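Local coordinates for immune protein (Enterobacter cloacae, PDB 6D7Y) that binds the toxic C-terminal tip of a CdiA protein and probably neutralises it, as the immunity partner in contact-dependent growth inhibition, at residues 25-30 / 116-121; 110-115 / 143-148; 70-73 / 79-82. All blocks are in the same frame, centred on the assembly; numbering follows the deposited sequence. Where two conformers were deposited one is given.

Contact 1 of 3, residues 25-30 / 116-121; sequences ESKSDR and QKYMNG
K27 reaches from the loop after helix 17-25 to the ring of Y118 on helix 105-126, the two side chains coming from opposite directions. The backbones stay far apart, 11.2 Å between K27 CA and Y118 CA, so the gap is spanned by side chains alone. K27 is the third residue of a type I turn from E25 to S28, whose first carbonyl, E25 O, accepts from both S28 N and S28 OG. A second conformer of K27 exists, so the position of its outer atoms is that of one of two. K27 CB points at the helix, and CB and CG serve as the approach. CD is the first atom to touch, 3.4 Å from Y118 OH. The chain then bends at chi3 (81°), which carries CE along the ring to 3.5 Å from Y118 CE1, obliquely. A second bend, at chi4, leaves NZ 5.1 Å from the centroid of the Y118 ring, too long for more than a weak cation-pi pull. In this conformer NZ hydrogen-bonds to V74 O, and Y118 OH hydrogen-bonds to E23 OE2. The chemistry is therefore chiefly methylene against phenol, which implies van der Waals contact bridging loop and helix over a small area, 86 Å² in all.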
# COMPACT_ATOMS: atom_id res chain seq x y z
N GLU B 25 5.80 7.18 -1.44
CA GLU B 25 6.65 7.87 -0.44
C GLU B 25 6.55 9.40 -0.49
O GLU B 25 6.65 10.08 0.54
CB GLU B 25 8.14 7.48 -0.59
CG GLU B 25 9.06 8.13 0.47
CD GLU B 25 10.55 7.88 0.25
OE1 GLU B 25 11.34 8.29 1.13
OE2 GLU B 25 10.93 7.32 -0.80
N SER B 26 6.38 9.94 -1.69
CA SER B 26 6.30 11.41 -1.87
C SER B 26 5.04 12.06 -1.28
O SER B 26 5.01 13.29 -1.09
CB SER B 26 6.42 11.78 -3.35
OG SER B 26 5.37 11.20 -4.08
N LYS B 27 4.01 11.27 -1.01
CA LYS B 27 2.77 11.81 -0.45
C LYS B 27 2.80 11.80 1.09
O LYS B 27 1.85 12.25 1.74
CB LYS B 27 1.56 11.05 -1.03
CG LYS B 27 1.60 11.04 -2.56
CD LYS B 27 0.39 10.36 -3.21
CE LYS B 27 -0.83 11.27 -3.30
NZ LYS B 27 -1.31 11.76 -1.99
N SER B 28 3.90 11.31 1.68
CA SER B 28 4.07 11.30 3.13
C SER B 28 5.11 12.29 3.63
O SER B 28 5.99 12.73 2.88
CB SER B 28 4.50 9.93 3.59
OG SER B 28 5.81 9.61 3.14
N ASP B 29 5.03 12.60 4.92
CA ASP B 29 5.98 13.51 5.56
C ASP B 29 7.30 12.80 5.83
O ASP B 29 8.36 13.37 5.61
CB ASP B 29 5.42 14.09 6.85
CG ASP B 29 4.27 15.05 6.61
OD1 ASP B 29 4.01 15.41 5.45
OD2 ASP B 29 3.63 15.46 7.60
N ARG B 30 7.23 11.56 6.31
CA ARG B 30 8.43 10.79 6.59
C ARG B 30 8.16 9.31 6.72
O ARG B 30 7.02 8.89 6.89
CB ARG B 30 9.14 11.32 7.86
CG ARG B 30 8.22 11.56 9.05
CD ARG B 30 9.01 12.14 10.22
NE ARG B 30 9.93 11.13 10.77
CZ ARG B 30 9.63 10.26 11.74
NH1 ARG B 30 10.54 9.37 12.14
NH2 ARG B 30 8.43 10.25 12.33
N GLN B 116 -9.69 5.24 -3.88
CA GLN B 116 -10.17 4.70 -5.17
C GLN B 116 -9.80 5.64 -6.33
O GLN B 116 -9.32 5.21 -7.38
CB GLN B 116 -11.69 4.44 -5.16
CG GLN B 116 -12.17 3.72 -6.44
CD GLN B 116 -13.68 3.52 -6.53
OE1 GLN B 116 -14.45 4.36 -6.08
NE2 GLN B 116 -14.10 2.41 -7.17
N LYS B 117 -10.05 6.93 -6.13
CA LYS B 117 -9.74 7.94 -7.15
C LYS B 117 -8.24 8.02 -7.43
O LYS B 117 -7.81 8.02 -8.59
CB LYS B 117 -10.22 9.32 -6.71
CG LYS B 117 -11.72 9.48 -6.57
CD LYS B 117 -12.03 10.86 -6.00
CE LYS B 117 -13.52 11.06 -5.78
NZ LYS B 117 -14.26 10.97 -7.07
N TYR B 118 -7.46 8.12 -6.36
CA TYR B 118 -6.01 8.17 -6.43
C TYR B 118 -5.39 6.98 -7.16
O TYR B 118 -4.58 7.16 -8.08
CB TYR B 118 -5.39 8.28 -5.02
CG TYR B 118 -3.89 8.10 -5.05
CD1 TYR B 118 -3.07 9.04 -5.66
CD2 TYR B 118 -3.29 6.98 -4.49
CE1 TYR B 118 -1.70 8.88 -5.72
CE2 TYR B 118 -1.92 6.80 -4.53
CZ TYR B 118 -1.13 7.76 -5.15
OH TYR B 118 0.24 7.61 -5.21
N MSE B 119 -5.81 5.78 -6.78
CA MSE B 119 -5.28 4.53 -7.37
C MSE B 119 -5.68 4.39 -8.81
O MSE B 119 -4.86 4.03 -9.65
CB MSE B 119 -5.76 3.32 -6.55
CG MSE B 119 -5.12 3.35 -5.16
SE MSE B 119 -6.04 2.10 -3.94
CE MSE B 119 -4.59 0.78 -3.90
N ASN B 120 -6.94 4.68 -9.10
CA ASN B 120 -7.42 4.59 -10.49
C ASN B 120 -6.62 5.56 -11.37
O ASN B 120 -6.27 5.24 -12.50
CB ASN B 120 -8.89 4.96 -10.58
CG ASN B 120 -9.44 4.77 -11.98
OD1 ASN B 120 -9.40 3.68 -12.53
ND2 ASN B 120 -9.99 5.83 -12.54
N GLY B 121 -6.33 6.73 -10.82
CA GLY B 121 -5.57 7.75 -11.51
C GLY B 121 -4.16 7.36 -11.88
O GLY B 121 -3.63 7.87 -12.86

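Contact 2 of 3, residues 110-115 / 143-148; sequences KVMLEF and TRFFTN
M112 on helix 105-126 and F145 at the corner of strand 144-147 bring the two backbones to a CA-CA distance of 6.5 Å, and there F145 and F146 both face G133 in a classic beta bulge. Two consecutive phenylalanines thus turn their CB atoms to the helix, where a regular strand would alternate them. M112, a selenomethionine, crosses both side chains at about a right angle. Its CG lies over one face of the F145 ring, 4.0 Å from the centroid and 28° off the normal, a CH-pi contact. The bend at chi2 (-76°) then turns SE away from the F145 ring and toward F146, 3.8 Å from F146 CE1. SE is oblique to both rings, 5.1 Å from the F145 centroid and 5.0 Å from that of F146, so each is a Met-aromatic contact without face-on geometry. F146 CE1 also approaches M112 O to 3.3 Å, and one turn on, F115 CB sits 4.2 Å from F146 CZ. F5 and V7 of strand 3-10 pack on M112 as well. All four touching residues are buried, which implies that dispersion and Met-aromatic contacts, with SE in the place of sulfur, join this helix face to the bulged strand.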
# COMPACT_ATOMS: atom_id res chain seq x y z
N LYS B 110 -15.07 7.62 3.51
CA LYS B 110 -14.66 8.84 2.80
C LYS B 110 -13.22 8.71 2.31
O LYS B 110 -12.93 9.04 1.15
CB LYS B 110 -14.86 10.06 3.70
CG LYS B 110 -16.32 10.31 4.02
CD LYS B 110 -16.51 11.48 4.98
CE LYS B 110 -17.99 11.77 5.21
NZ LYS B 110 -18.17 12.80 6.26
N VAL B 111 -12.36 8.18 3.17
CA VAL B 111 -10.94 7.94 2.85
C VAL B 111 -10.84 6.90 1.73
O VAL B 111 -10.03 7.04 0.79
CB VAL B 111 -10.18 7.44 4.11
CG1 VAL B 111 -8.77 6.98 3.76
CG2 VAL B 111 -10.15 8.55 5.15
N MSE B 112 -11.68 5.87 1.80
CA MSE B 112 -11.68 4.83 0.78
C MSE B 112 -11.98 5.37 -0.60
O MSE B 112 -11.33 4.98 -1.58
CB MSE B 112 -12.67 3.74 1.16
CG MSE B 112 -12.16 2.96 2.36
SE MSE B 112 -10.75 1.74 1.73
CE MSE B 112 -10.22 1.00 3.44
N LEU B 113 -12.99 6.24 -0.71
CA LEU B 113 -13.35 6.82 -2.00
C LEU B 113 -12.22 7.70 -2.55
O LEU B 113 -12.00 7.73 -3.76
CB LEU B 113 -14.68 7.56 -1.97
CG LEU B 113 -15.95 6.70 -1.87
CD1 LEU B 113 -17.18 7.59 -1.84
CD2 LEU B 113 -16.07 5.72 -3.03
N GLU B 114 -11.49 8.36 -1.67
CA GLU B 114 -10.34 9.16 -2.10
C GLU B 114 -9.23 8.22 -2.58
O GLU B 114 -8.59 8.51 -3.59
CB GLU B 114 -9.86 10.10 -0.99
CG GLU B 114 -10.84 11.22 -0.66
CD GLU B 114 -11.09 12.22 -1.79
OE1 GLU B 114 -11.88 13.17 -1.56
OE2 GLU B 114 -10.53 12.10 -2.91
N PHE B 115 -9.02 7.10 -1.89
CA PHE B 115 -8.02 6.13 -2.35
C PHE B 115 -8.40 5.56 -3.71
O PHE B 115 -7.54 5.39 -4.58
CB PHE B 115 -7.82 4.96 -1.37
CG PHE B 115 -6.73 5.19 -0.37
CD1 PHE B 115 -5.40 5.12 -0.78
CD2 PHE B 115 -7.01 5.38 0.96
CE1 PHE B 115 -4.37 5.29 0.12
CE2 PHE B 115 -5.98 5.54 1.88
CZ PHE B 115 -4.65 5.50 1.45
N THR B 143 -16.25 -7.33 2.80
CA THR B 143 -16.04 -6.10 3.55
C THR B 143 -15.24 -5.02 2.80
O THR B 143 -14.65 -4.12 3.41
CB THR B 143 -15.47 -6.36 4.98
OG1 THR B 143 -14.31 -7.20 4.90
CG2 THR B 143 -16.50 -7.04 5.83
N ARG B 144 -15.23 -5.08 1.47
CA ARG B 144 -14.59 -4.05 0.70
C ARG B 144 -15.48 -2.82 0.50
O ARG B 144 -16.72 -2.91 0.53
CB ARG B 144 -14.18 -4.55 -0.69
CG ARG B 144 -13.05 -5.54 -0.70
CD ARG B 144 -12.68 -5.95 -2.13
NE ARG B 144 -11.71 -7.03 -2.13
CZ ARG B 144 -11.30 -7.67 -3.23
NH1 ARG B 144 -10.47 -8.69 -3.13
NH2 ARG B 144 -11.77 -7.31 -4.42
N PHE B 145 -14.81 -1.70 0.31
CA PHE B 145 -15.44 -0.40 -0.05
C PHE B 145 -15.33 -0.23 -1.56
O PHE B 145 -16.15 0.48 -2.17
CB PHE B 145 -14.79 0.77 0.65
CG PHE B 145 -15.15 0.88 2.10
CD1 PHE B 145 -14.45 0.16 3.06
CD2 PHE B 145 -16.18 1.71 2.50
CE1 PHE B 145 -14.78 0.27 4.41
CE2 PHE B 145 -16.51 1.83 3.85
CZ PHE B 145 -15.81 1.12 4.79
N PHE B 146 -14.31 -0.81 -2.16
CA PHE B 146 -14.19 -0.75 -3.62
C PHE B 146 -13.25 -1.81 -4.19
O PHE B 146 -12.38 -2.33 -3.51
CB PHE B 146 -13.69 0.66 -4.08
CG PHE B 146 -12.28 0.96 -3.68
CD1 PHE B 146 -12.00 1.54 -2.44
CD2 PHE B 146 -11.21 0.63 -4.50
CE1 PHE B 146 -10.70 1.82 -2.06
CE2 PHE B 146 -9.91 0.89 -4.12
CZ PHE B 146 -9.64 1.48 -2.89
N THR B 147 -13.44 -2.13 -5.48
CA THR B 147 -12.54 -3.01 -6.18
C THR B 147 -12.41 -2.36 -7.56
O THR B 147 -13.41 -2.17 -8.25
CB THR B 147 -13.08 -4.44 -6.37
OG1 THR B 147 -13.33 -5.02 -5.11
CG2 THR B 147 -12.03 -5.29 -7.13
N ASN B 148 -11.19 -2.00 -7.93
CA ASN B 148 -10.92 -1.30 -9.19
C ASN B 148 -11.84 -0.09 -9.34
O ASN B 148 -11.92 0.72 -8.42
CB ASN B 148 -11.01 -2.28 -10.36
CG ASN B 148 -9.97 -3.35 -10.28
OD1 ASN B 148 -8.86 -3.11 -9.80
ND2 ASN B 148 -10.28 -4.54 -10.79

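Contact 3 of 3, residues 70-73 / 79-82; sequences EGFS and KLPV
E70-S73 and K79-V82 pair as antiparallel strands near the turn of the beta hairpin made by strands 63-75 and 78-90. The register is set by F72 with L80, a hydrogen-bonded pair, and by S73 with K79 and E70 with V82, both non-hydrogen-bonded. Two bonds join the central pair: L80 N to F72 O at 2.8 Å, and F72 N to L80 O at 3.1 Å, the second lying in the carbonyl plane but bent, with 146° at the hydrogen. A third, G71 N to P81 O at 3.1 Å, is nearly straight at its hydrogen (168°), although the donor stands above the carbonyl plane. It occurs where both chains turn a corner, G71 with a positive phi (66°), a value that suits glycine.

Side chains divide between the two faces. K79, fully extended with CG anti to its own N, lies across the neighbouring strand: CG is 3.4 Å from F72 O and CE 3.1 Å from G71 O, a close approach. Its NZ continues to a salt bridge with D29. On the same face E70 CG is 3.6 Å from P81 O, while the carboxylate pairs with R30. On the other face F72 CD2 and L80 CD1 are 4.4 Å apart, a loose apolar contact.

Strand 30-36 flanks this hairpin on the side of strand 63-75, where E70 faces the classic bulge of D29 and R30; strand 93-102 flanks the other side. F72 and L80 project to helix 105-126, packing against F115, and L98 and F100 of strand 93-102 extend that apolar layer.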
# COMPACT_ATOMS: atom_id res chain seq x y z
N GLU B 70 4.55 8.37 8.12
CA GLU B 70 3.82 9.40 8.87
C GLU B 70 3.40 10.52 7.94
O GLU B 70 4.18 10.94 7.07
CB GLU B 70 4.69 9.96 9.99
CG GLU B 70 4.04 11.13 10.72
CD GLU B 70 4.92 11.70 11.80
OE1 GLU B 70 5.77 10.96 12.35
OE2 GLU B 70 4.75 12.90 12.11
N GLY B 71 2.19 11.03 8.17
CA GLY B 71 1.65 12.15 7.42
C GLY B 71 1.41 11.83 5.96
O GLY B 71 1.92 12.52 5.08
N PHE B 72 0.65 10.78 5.69
CA PHE B 72 0.36 10.37 4.32
C PHE B 72 -0.88 11.09 3.80
O PHE B 72 -1.95 10.91 4.35
CB PHE B 72 0.13 8.86 4.24
CG PHE B 72 -0.13 8.37 2.85
CD1 PHE B 72 0.92 8.14 1.98
CD2 PHE B 72 -1.44 8.19 2.40
CE1 PHE B 72 0.69 7.71 0.68
CE2 PHE B 72 -1.67 7.76 1.10
CZ PHE B 72 -0.61 7.52 0.24
N SER B 73 -0.73 11.91 2.76
CA SER B 73 -1.87 12.64 2.19
C SER B 73 -2.43 11.79 1.07
O SER B 73 -1.70 11.38 0.18
CB SER B 73 -1.45 14.02 1.66
OG SER B 73 -0.49 13.89 0.63
N LYS B 79 -5.36 13.69 5.20
CA LYS B 79 -4.08 13.10 5.56
C LYS B 79 -4.21 12.13 6.74
O LYS B 79 -4.83 12.45 7.76
CB LYS B 79 -3.14 14.26 5.91
CG LYS B 79 -1.64 14.00 5.81
CD LYS B 79 -0.90 15.31 6.01
CE LYS B 79 0.58 15.22 5.66
NZ LYS B 79 1.27 16.54 5.77
N LEU B 80 -3.63 10.94 6.59
CA LEU B 80 -3.68 9.91 7.63
C LEU B 80 -2.45 10.08 8.53
O LEU B 80 -1.33 10.17 8.01
CB LEU B 80 -3.66 8.53 6.98
CG LEU B 80 -4.69 8.34 5.86
CD1 LEU B 80 -4.55 6.97 5.23
CD2 LEU B 80 -6.11 8.56 6.38
N PRO B 81 -2.63 10.11 9.87
CA PRO B 81 -1.47 10.25 10.78
C PRO B 81 -0.38 9.17 10.64
O PRO B 81 0.80 9.53 10.56
CB PRO B 81 -2.09 10.20 12.17
CG PRO B 81 -3.51 10.64 11.98
CD PRO B 81 -3.91 10.17 10.61
N VAL B 82 -0.76 7.87 10.63
CA VAL B 82 0.24 6.79 10.50
C VAL B 82 -0.25 5.62 9.63
O VAL B 82 -1.32 5.08 9.88
CB VAL B 82 0.65 6.20 11.87
CG1 VAL B 82 1.80 5.21 11.68
CG2 VAL B 82 1.06 7.29 12.86

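How the contacts relate
From the N terminus, contact 1 opens at 25-30, where helix 17-25 ends. Before it closes at 116-121, the chain forms the hairpin of contact 3, which closes with five residues between its segments, most of them still strand, and lies wholly within the wider span. Contact 2 opens at 110-115, ahead of that closure, and ends at 143-148 beyond it, so contacts 1 and 2 cross, sharing helix 105-126. Q116 NE2 to N148 O (3.0 Å) is a probable hydrogen bond between them. Contacts 1 and 3 join through K27 O and S73 N, 2.8 Å apart. F115, with V111, packs on contact 3, so that helix 105-126 meets the hairpin 63-75/78-90 and strand 144-147, on different parts of the sheet.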